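Local coordinates for NreA protein (Staphylococcus carnosus subsp. carnosus, PDB 4IUK) that probably serves as a GAF-domain nitrate receptor that modulates the nitrate/oxygen-sensing Nre system of this bacterium, at residues I55-A60 against R69-R74; E113-M118 against G136-R141; V119-W124 against F150-R155. All coordinates share one frame; numbering follows the deposited sequence.

Contact 1: residues I55-A60 against R69-R74; sequences IKWKYA and RMIVLR. With NO3 (nitrate ion), chain C.
Ile-71 meets Trp-57 where strand 72-73 pairs with strand 54-61 in an antiparallel hairpin at the margin of the GAF-domain sheet. CG2 of Ile-71 comes to the edge of the indole, near its plane, 4.0 Å from CD1 of Trp-57, and the branch ending in CD1 reaches the same ring carbon. Pro-108 and Ile-109 of helix 108-113 pack on this isoleucine. Its carbonyl is linked to strand 54-61 through a water, which donates to Ile-71 O at 2.7 Å and accepts from Trp-57 N at 2.8 Å. One residue on, Val-72 sets CG2 alongside CD of Lys-56, the two side chains pointing the same way; the bent lysine chain goes on to place NZ in a salt bridge with Glu-47 on strand 40-47. Leu-73 forms a hydrogen-bonded antiparallel pair with Ile-55. Leu-73 N donates to Ile-55 O and Ile-55 N to Leu-73 O, each at 2.9 Å, the second nearly straight at 170°. On the face shared by Ile-55 and Leu-73, their CB atoms lie 4.1 Å apart, and CG1 of Ile-55, anti to its carbonyl carbon (chi1 -63°), leads away toward Ala-80 and Ile-84 of helix 78-86. Trp-57 and Leu-73 also border a bound nitrate, which backbone nitrogens of Leu-79, Ala-80 and Ile-109 grip further, consistent with a nitrate-sensing pocket. Trp-57 NE1 donates to nitrate O2 at 3.2 Å with a bent angle of 135°, and CD1 of Leu-73 touches that same oxygen.

Contact 2: residues E113-M118 against G136-R141; sequences EALTAM and GQREGR
Arg-138 runs along the end of helix 108-113 and takes hold of Glu-113, at the C-terminal end of that helix, by two different atoms. CB of Arg-138 starts beside the carbonyl oxygen of Ala-114, and CG comes closer, 3.6 Å from Ala-114 O. With the chain extended from CG to NE (chi2 -172°), CD slides past Glu-113 O. NE then donates to Glu-113 O at 2.7 Å, almost in line with the C=O bond but slightly tilted from the guanidinium plane. NH1 finishes the side-on grip, forming a salt bridge with Glu-113 OE2 at 2.5 Å from within the guanidinium plane; the carboxylate, turned 62° against it, is met on its anti side. The helix itself stops at Ala-114 in a Schellman motif, and the chain passes into the hairpin of strands 117-125 and 128-137 by a classic beta bulge, in which Thr-116 and Ala-117 both face Gln-137. Thr-116 N donates to Gln-137 O and Gln-137 N to Ala-117 O, each at 2.8 Å. Thr-116 OG1, placed between its backbone N and carbonyl carbon (chi1 65°), accepts a hydrogen bond from Gly-140 N at 2.8 Å and so fastens the type I' turn from Arg-138 to Arg-141. A water joins Ala-114 O to Glu-139 N. Positive charge laid against the carbonyl end of a helix should be favourable there, and the further partners of each group, Ile-64 N for OE2 and Gly-62 O for NH1, probably help keep this ion pair ionised although Glu-113 is buried.

Contact 3: residues V119-W124 against F150-R155; sequences VAIPLW and FRINQR
No backbone hydrogen bond joins strand 119-124 to the irregular segment 150-155, whose chain passes the strand with its nearest CA atoms, those of Leu-123 and Ile-152, 7.7 Å apart before bending away in a type II turn from Ile-152 to Arg-155. Side chains bridge the gap. Ile-121 and Ile-152 reach toward each other tip to tip, CG2 of Ile-121 lying 3.6 Å from CG1 of Ile-152. From there CD1 of Ile-152 lies between two side chains of the strand, two residues apart, meeting CG2 of Ile-121 and, at 3.6 Å, CD2 of Leu-123, whose side chain crosses it at about a right angle. In this way segment 150-155 lies on part of the face of the antiparallel GAF sheet that carries Ile-121 and Leu-123; Ala-120 and Pro-122 point instead to Val-83 of helix 78-86. Leu-133 on the adjacent strand touches both Leu-123 and Ile-152. CD1 of Ile-121 approaches CD2 of Phe-150 obliquely, at 3.6 Å. With CG anti to the backbone N (chi1 -177°), the Phe-150 ring is turned toward Ile-121, and it packs also on Ile-32 and Glu-36 of helix 25-36.

In the fold
All three contacts involve one sheet, each with a different chemistry. Contacts 1 and 2 both pair antiparallel strands, and both are partly buried, and backbone bonds and waters do much of the joining; contact 1 belongs to the outermost strand and borders the nitrate, whereas contact 2 works with charge at a helix end and a tight turn. Contact 3 is fully buried and wholly apolar across its segments, a loop laid on a sheet face. Contacts 2 and 3 share strand 117-125, contact 2 using its first two residues and contact 3 most of the rest, with centres about 19 Å apart. Contact 1 lies about 18 Å from contact 3 between centres, on the opposite side of the chain's centre.

Contact 1: residues I55-A60 against R69-R74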
loop_
_atom_site.group_PDB
_atom_site.type_symbol
_atom_site.label_atom_id
_atom_site.label_comp_id
_atom_site.label_asym_id
_atom_site.label_seq_id
_atom_site.Cartn_x
_atom_site.Cartn_y
_atom_site.Cartn_z
ATOM N N ILE A 55 -12.466 2.012 1.681
ATOM C CA ILE A 55 -11.213 1.285 1.498
ATOM C C ILE A 55 -10.684 0.858 2.857
ATOM O O ILE A 55 -10.650 1.653 3.803
ATOM C CB ILE A 55 -10.146 2.148 0.794
ATOM C CG1 ILE A 55 -10.596 2.519 -0.617
ATOM C CG2 ILE A 55 -8.817 1.416 0.730
ATOM C CD1 ILE A 55 -10.692 1.340 -1.548
ATOM N N LYS A 56 -10.295 -0.406 2.966
ATOM C CA LYS A 56 -9.681 -0.890 4.189
ATOM C C LYS A 56 -8.392 -1.639 3.880
ATOM O O LYS A 56 -8.192 -2.141 2.768
ATOM C CB LYS A 56 -10.643 -1.794 4.963
ATOM C CG LYS A 56 -11.951 -1.128 5.344
ATOM C CD LYS A 56 -12.285 -1.374 6.796
ATOM C CE LYS A 56 -12.300 -2.859 7.099
ATOM N NZ LYS A 56 -13.285 -3.575 6.239
ATOM N N TRP A 57 -7.515 -1.699 4.872
ATOM C CA TRP A 57 -6.294 -2.478 4.760
ATOM C C TRP A 57 -6.578 -3.928 5.136
ATOM O O TRP A 57 -6.344 -4.346 6.267
ATOM C CB TRP A 57 -5.191 -1.859 5.621
ATOM C CG TRP A 57 -4.746 -0.553 5.046
ATOM C CD1 TRP A 57 -5.141 0.694 5.432
ATOM C CD2 TRP A 57 -3.852 -0.371 3.939
ATOM N NE1 TRP A 57 -4.533 1.649 4.642
ATOM C CE2 TRP A 57 -3.737 1.019 3.720
ATOM C CE3 TRP A 57 -3.126 -1.248 3.121
ATOM C CZ2 TRP A 57 -2.926 1.550 2.710
ATOM C CZ3 TRP A 57 -2.330 -0.721 2.118
ATOM C CH2 TRP A 57 -2.232 0.664 1.924
ATOM N N LYS A 58 -7.099 -4.674 4.164
ATOM C CA LYS A 58 -7.587 -6.033 4.374
ATOM C C LYS A 58 -6.499 -7.039 4.743
ATOM O O LYS A 58 -6.726 -7.907 5.581
ATOM C CB LYS A 58 -8.350 -6.524 3.141
ATOM C CG LYS A 58 -9.691 -5.839 2.920
ATOM N N TYR A 59 -5.332 -6.928 4.114
ATOM C CA TYR A 59 -4.226 -7.855 4.373
ATOM C C TYR A 59 -2.953 -7.117 4.785
ATOM O O TYR A 59 -2.668 -6.027 4.287
ATOM C CB TYR A 59 -3.939 -8.711 3.138
ATOM C CG TYR A 59 -5.115 -9.530 2.669
ATOM C CD1 TYR A 59 -5.360 -10.795 3.193
ATOM C CD2 TYR A 59 -5.983 -9.043 1.696
ATOM C CE1 TYR A 59 -6.447 -11.549 2.767
ATOM C CE2 TYR A 59 -7.070 -9.792 1.262
ATOM C CZ TYR A 59 -7.293 -11.043 1.801
ATOM O OH TYR A 59 -8.365 -11.791 1.371
ATOM N N ALA A 60 -2.185 -7.720 5.689
ATOM C CA ALA A 60 -0.948 -7.102 6.172
ATOM C C ALA A 60 0.118 -8.131 6.559
ATOM O O ALA A 60 -0.187 -9.204 7.080
ATOM C CB ALA A 60 -1.237 -6.162 7.336
ATOM N N ARG A 69 -6.157 -2.496 11.233
ATOM C CA ARG A 69 -7.437 -3.157 11.010
ATOM C C ARG A 69 -8.589 -2.200 11.266
ATOM O O ARG A 69 -9.693 -2.397 10.760
ATOM C CB ARG A 69 -7.586 -4.378 11.918
ATOM C CG ARG A 69 -6.850 -5.622 11.452
ATOM C CD ARG A 69 -7.358 -6.846 12.202
ATOM N NE ARG A 69 -6.878 -8.094 11.619
ATOM N N MET A 70 -8.317 -1.162 12.056
ATOM C CA MET A 70 -9.333 -0.181 12.428
ATOM C C MET A 70 -9.455 0.967 11.428
ATOM O O MET A 70 -10.332 1.814 11.557
ATOM C CB MET A 70 -9.044 0.377 13.822
ATOM C CG MET A 70 -9.284 -0.616 14.951
ATOM N N ILE A 71 -8.574 0.998 10.435
ATOM C CA ILE A 71 -8.580 2.075 9.455
ATOM C C ILE A 71 -9.697 1.907 8.428
ATOM O O ILE A 71 -9.777 0.884 7.745
ATOM C CB ILE A 71 -7.228 2.170 8.727
ATOM C CG1 ILE A 71 -6.114 2.485 9.724
ATOM C CG2 ILE A 71 -7.285 3.225 7.644
ATOM C CD1 ILE A 71 -4.728 2.386 9.142
ATOM N N VAL A 72 -10.567 2.911 8.332
ATOM C CA VAL A 72 -11.622 2.932 7.324
ATOM C C VAL A 72 -11.508 4.232 6.537
ATOM O O VAL A 72 -11.606 5.314 7.103
ATOM C CB VAL A 72 -13.024 2.854 7.961
ATOM C CG1 VAL A 72 -14.095 2.735 6.882
ATOM C CG2 VAL A 72 -13.104 1.684 8.926
ATOM N N LEU A 73 -11.291 4.129 5.233
ATOM C CA LEU A 73 -11.046 5.316 4.423
ATOM C C LEU A 73 -12.217 5.607 3.507
ATOM O O LEU A 73 -12.727 4.711 2.835
ATOM C CB LEU A 73 -9.783 5.138 3.576
ATOM C CG LEU A 73 -8.464 4.873 4.308
ATOM C CD1 LEU A 73 -7.353 4.538 3.321
ATOM C CD2 LEU A 73 -8.071 6.083 5.148
ATOM N N ARG A 74 -12.638 6.865 3.473
ATOM C CA ARG A 74 -13.629 7.286 2.499
ATOM C C ARG A 74 -12.923 7.372 1.141
ATOM O O ARG A 74 -11.699 7.515 1.088
ATOM C CB ARG A 74 -14.271 8.618 2.919
ATOM C CG ARG A 74 -15.146 8.510 4.177
ATOM C CD ARG A 74 -15.825 9.835 4.545
ATOM N NE ARG A 74 -16.360 9.827 5.911
ATOM C CZ ARG A 74 -17.645 9.978 6.229
ATOM N NH1 ARG A 74 -18.558 10.166 5.282
ATOM N NH2 ARG A 74 -18.021 9.948 7.503
HETATM N N NO3 C . -3.584 5.165 4.500
HETATM O O1 NO3 C . -3.953 4.707 5.766
HETATM O O2 NO3 C . -4.118 4.575 3.354
HETATM O O3 NO3 C . -2.671 6.211 4.368
HETATM O O HOH W 1 -8.175 -1.309 7.591
#

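Contact 2: residues E113-M118 against G136-R141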
loop_
_atom_site.group_PDB
_atom_site.type_symbol
_atom_site.label_atom_id
_atom_site.label_comp_id
_atom_site.label_asym_id
_atom_site.label_seq_id
_atom_site.Cartn_x
_atom_site.Cartn_y
_atom_site.Cartn_z
ATOM N N GLU A 113 2.032 2.201 11.528
ATOM C CA GLU A 113 3.079 1.203 11.354
ATOM C C GLU A 113 4.492 1.779 11.437
ATOM O O GLU A 113 5.467 1.043 11.286
ATOM C CB GLU A 113 2.886 0.447 10.038
ATOM C CG GLU A 113 1.749 -0.553 10.065
ATOM C CD GLU A 113 2.027 -1.726 10.996
ATOM O OE1 GLU A 113 1.059 -2.371 11.455
ATOM O OE2 GLU A 113 3.215 -2.006 11.267
ATOM N N ALA A 114 4.591 3.086 11.676
ATOM C CA ALA A 114 5.872 3.771 11.863
ATOM C C ALA A 114 6.801 3.648 10.660
ATOM O O ALA A 114 7.995 3.385 10.820
ATOM C CB ALA A 114 6.571 3.265 13.119
ATOM N N LEU A 115 6.257 3.835 9.462
ATOM C CA LEU A 115 7.037 3.689 8.238
ATOM C C LEU A 115 7.989 4.862 8.016
ATOM O O LEU A 115 7.581 6.017 8.103
ATOM C CB LEU A 115 6.109 3.533 7.032
ATOM C CG LEU A 115 5.154 2.337 7.081
ATOM C CD1 LEU A 115 4.393 2.199 5.767
ATOM C CD2 LEU A 115 5.889 1.050 7.427
ATOM N N THR A 116 9.254 4.564 7.727
ATOM C CA THR A 116 10.234 5.604 7.435
ATOM C C THR A 116 10.541 5.740 5.935
ATOM O O THR A 116 11.235 6.667 5.517
ATOM C CB THR A 116 11.549 5.400 8.236
ATOM O OG1 THR A 116 12.200 4.184 7.831
ATOM C CG2 THR A 116 11.261 5.367 9.734
ATOM N N ALA A 117 10.004 4.820 5.137
ATOM C CA ALA A 117 10.174 4.824 3.681
ATOM C C ALA A 117 9.137 3.878 3.082
ATOM O O ALA A 117 8.788 2.882 3.718
ATOM C CB ALA A 117 11.572 4.365 3.307
ATOM N N MET A 118 8.652 4.160 1.874
ATOM C CA MET A 118 7.615 3.308 1.281
ATOM C C MET A 118 7.352 3.481 -0.216
ATOM O O MET A 118 7.614 4.529 -0.810
ATOM C CB MET A 118 6.290 3.473 2.026
ATOM C CG MET A 118 5.512 4.684 1.577
ATOM S SD MET A 118 4.608 5.438 2.926
ATOM C CE MET A 118 4.131 6.998 2.187
ATOM N N GLY A 136 6.702 -1.106 2.801
ATOM C CA GLY A 136 7.256 -0.101 3.686
ATOM C C GLY A 136 8.487 -0.556 4.426
ATOM O O GLY A 136 8.730 -1.756 4.584
ATOM N N GLN A 137 9.275 0.414 4.870
ATOM C CA GLN A 137 10.445 0.135 5.685
ATOM C C GLN A 137 10.310 0.887 7.001
ATOM O O GLN A 137 9.542 1.843 7.105
ATOM C CB GLN A 137 11.727 0.566 4.965
ATOM C CG GLN A 137 11.980 -0.120 3.631
ATOM C CD GLN A 137 12.578 -1.512 3.791
ATOM O OE1 GLN A 137 12.035 -2.347 4.513
ATOM N NE2 GLN A 137 13.697 -1.768 3.112
ATOM N N ARG A 138 11.052 0.447 8.007
ATOM C CA ARG A 138 11.068 1.138 9.284
ATOM C C ARG A 138 12.505 1.465 9.675
ATOM O O ARG A 138 13.466 0.936 9.092
ATOM C CB ARG A 138 10.424 0.281 10.376
ATOM C CG ARG A 138 8.948 -0.030 10.174
ATOM C CD ARG A 138 8.356 -0.715 11.412
ATOM N NE ARG A 138 7.004 -1.211 11.165
ATOM C CZ ARG A 138 6.730 -2.401 10.638
ATOM N NH1 ARG A 138 5.474 -2.768 10.443
ATOM N NH2 ARG A 138 7.715 -3.227 10.304
ATOM N N GLU A 139 12.636 2.347 10.661
ATOM C CA GLU A 139 13.916 2.631 11.292
ATOM C C GLU A 139 14.991 3.105 10.316
ATOM O O GLU A 139 16.170 2.799 10.480
ATOM C CB GLU A 139 14.400 1.410 12.071
ATOM C CG GLU A 139 13.413 0.924 13.110
ATOM C CD GLU A 139 14.046 -0.024 14.101
ATOM O OE1 GLU A 139 14.725 0.463 15.033
ATOM O OE2 GLU A 139 13.878 -1.252 13.949
ATOM N N GLY A 140 14.576 3.853 9.303
ATOM C CA GLY A 140 15.518 4.465 8.388
ATOM C C GLY A 140 16.138 3.537 7.362
ATOM O O GLY A 140 17.032 3.953 6.621
ATOM N N ARG A 141 15.685 2.288 7.307
ATOM C CA ARG A 141 16.199 1.364 6.297
ATOM C C ARG A 141 15.724 1.811 4.925
ATOM O O ARG A 141 14.535 2.011 4.718
ATOM C CB ARG A 141 15.761 -0.077 6.570
ATOM C CG ARG A 141 16.355 -0.684 7.831
ATOM C CD ARG A 141 15.688 -2.011 8.161
ATOM N NE ARG A 141 15.674 -2.249 9.601
ATOM C CZ ARG A 141 14.612 -2.073 10.385
ATOM N NH1 ARG A 141 13.460 -1.671 9.876
ATOM N NH2 ARG A 141 14.700 -2.309 11.688
HETATM O O HOH W 2 10.194 3.161 12.500
HETATM O O HOH W 3 13.571 4.752 5.750
#

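Contact 3: residues V119-W124 against F150-R155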
loop_
_atom_site.group_PDB
_atom_site.type_symbol
_atom_site.label_atom_id
_atom_site.label_comp_id
_atom_site.label_asym_id
_atom_site.label_seq_id
_atom_site.Cartn_x
_atom_site.Cartn_y
_atom_site.Cartn_z
ATOM N N VAL A 119 6.819 2.417 -0.805
ATOM C CA VAL A 119 6.343 2.419 -2.177
ATOM C C VAL A 119 4.886 1.966 -2.149
ATOM O O VAL A 119 4.551 0.971 -1.513
ATOM C CB VAL A 119 7.140 1.432 -3.053
ATOM C CG1 VAL A 119 6.819 1.648 -4.521
ATOM C CG2 VAL A 119 8.632 1.581 -2.809
ATOM N N ALA A 120 4.018 2.706 -2.819
ATOM C CA ALA A 120 2.616 2.314 -2.925
ATOM C C ALA A 120 2.252 2.181 -4.400
ATOM O O ALA A 120 2.510 3.088 -5.190
ATOM C CB ALA A 120 1.711 3.320 -2.225
ATOM N N ILE A 121 1.655 1.047 -4.756
ATOM C CA ILE A 121 1.441 0.690 -6.154
ATOM C C ILE A 121 -0.027 0.401 -6.424
ATOM O O ILE A 121 -0.661 -0.351 -5.688
ATOM C CB ILE A 121 2.290 -0.541 -6.534
ATOM C CG1 ILE A 121 3.781 -0.194 -6.456
ATOM C CG2 ILE A 121 1.936 -1.045 -7.920
ATOM C CD1 ILE A 121 4.680 -1.405 -6.424
ATOM N N PRO A 122 -0.581 1.012 -7.476
ATOM C CA PRO A 122 -1.983 0.752 -7.786
ATOM C C PRO A 122 -2.181 -0.686 -8.215
ATOM O O PRO A 122 -1.364 -1.231 -8.962
ATOM C CB PRO A 122 -2.271 1.716 -8.943
ATOM C CG PRO A 122 -0.938 1.968 -9.562
ATOM C CD PRO A 122 0.027 1.965 -8.420
ATOM N N LEU A 123 -3.244 -1.300 -7.708
ATOM C CA LEU A 123 -3.633 -2.626 -8.145
ATOM C C LEU A 123 -4.760 -2.459 -9.147
ATOM O O LEU A 123 -5.780 -1.845 -8.845
ATOM C CB LEU A 123 -4.095 -3.476 -6.963
ATOM C CG LEU A 123 -3.083 -3.696 -5.843
ATOM C CD1 LEU A 123 -3.705 -4.534 -4.720
ATOM C CD2 LEU A 123 -1.804 -4.351 -6.398
ATOM N N TRP A 124 -4.549 -2.995 -10.343
ATOM C CA TRP A 124 -5.506 -2.898 -11.431
ATOM C C TRP A 124 -6.169 -4.239 -11.659
ATOM O O TRP A 124 -5.499 -5.258 -11.813
ATOM C CB TRP A 124 -4.801 -2.476 -12.717
ATOM C CG TRP A 124 -4.366 -1.045 -12.754
ATOM C CD1 TRP A 124 -3.336 -0.477 -12.055
ATOM C CD2 TRP A 124 -4.935 0.001 -13.551
ATOM N NE1 TRP A 124 -3.237 0.859 -12.363
ATOM C CE2 TRP A 124 -4.204 1.176 -13.281
ATOM C CE3 TRP A 124 -5.992 0.057 -14.465
ATOM C CZ2 TRP A 124 -4.495 2.392 -13.895
ATOM C CZ3 TRP A 124 -6.285 1.266 -15.070
ATOM C CH2 TRP A 124 -5.542 2.417 -14.782
ATOM N N PHE A 150 9.136 -1.849 -9.419
ATOM C CA PHE A 150 8.576 -3.110 -8.934
ATOM C C PHE A 150 7.305 -3.476 -9.699
ATOM O O PHE A 150 6.481 -2.615 -10.000
ATOM C CB PHE A 150 8.273 -3.040 -7.433
ATOM C CG PHE A 150 7.751 -4.330 -6.865
ATOM C CD1 PHE A 150 8.625 -5.303 -6.409
ATOM C CD2 PHE A 150 6.389 -4.581 -6.807
ATOM C CE1 PHE A 150 8.153 -6.501 -5.898
ATOM C CE2 PHE A 150 5.907 -5.781 -6.298
ATOM C CZ PHE A 150 6.792 -6.740 -5.842
ATOM N N ARG A 151 7.149 -4.761 -9.998
ATOM C CA ARG A 151 6.045 -5.214 -10.828
ATOM C C ARG A 151 5.102 -6.153 -10.087
ATOM O O ARG A 151 5.532 -7.129 -9.478
ATOM C CB ARG A 151 6.581 -5.880 -12.094
ATOM C CG ARG A 151 7.459 -4.962 -12.932
ATOM C CD ARG A 151 6.823 -4.646 -14.281
ATOM N NE ARG A 151 5.393 -4.347 -14.197
ATOM C CZ ARG A 151 4.554 -4.473 -15.226
ATOM N NH1 ARG A 151 3.265 -4.188 -15.083
ATOM N NH2 ARG A 151 5.006 -4.890 -16.404
ATOM N N ILE A 152 3.811 -5.844 -10.154
ATOM C CA ILE A 152 2.776 -6.642 -9.510
ATOM C C ILE A 152 2.479 -7.914 -10.293
ATOM O O ILE A 152 2.321 -8.989 -9.713
ATOM C CB ILE A 152 1.458 -5.860 -9.416
ATOM C CG1 ILE A 152 1.658 -4.539 -8.680
ATOM C CG2 ILE A 152 0.392 -6.693 -8.724
ATOM C CD1 ILE A 152 1.729 -4.680 -7.188
ATOM N N ASN A 153 2.405 -7.773 -11.614
ATOM C CA ASN A 153 1.895 -8.817 -12.507
ATOM C C ASN A 153 2.499 -10.198 -12.293
ATOM O O ASN A 153 3.703 -10.334 -12.064
ATOM C CB ASN A 153 2.053 -8.394 -13.972
ATOM C CG ASN A 153 1.550 -6.984 -14.232
ATOM O OD1 ASN A 153 1.618 -6.116 -13.360
ATOM N ND2 ASN A 153 1.044 -6.749 -15.436
ATOM N N GLN A 154 1.640 -11.212 -12.364
ATOM C CA GLN A 154 2.023 -12.602 -12.150
ATOM C C GLN A 154 2.656 -12.819 -10.782
ATOM O O GLN A 154 3.485 -13.710 -10.613
ATOM C CB GLN A 154 2.957 -13.098 -13.259
ATOM N N ARG A 155 2.261 -12.014 -9.805
ATOM C CA ARG A 155 2.802 -12.152 -8.460
ATOM C C ARG A 155 1.742 -11.871 -7.404
ATOM O O ARG A 155 1.954 -12.117 -6.216
ATOM C CB ARG A 155 3.991 -11.214 -8.262
ATOM C CG ARG A 155 5.025 -11.733 -7.274
ATOM C CD ARG A 155 6.252 -10.861 -7.290
ATOM N NE ARG A 155 7.228 -11.253 -6.283
ATOM C CZ ARG A 155 8.344 -10.574 -6.045
ATOM N NH1 ARG A 155 8.604 -9.479 -6.747
ATOM N NH2 ARG A 155 9.197 -10.983 -5.114
#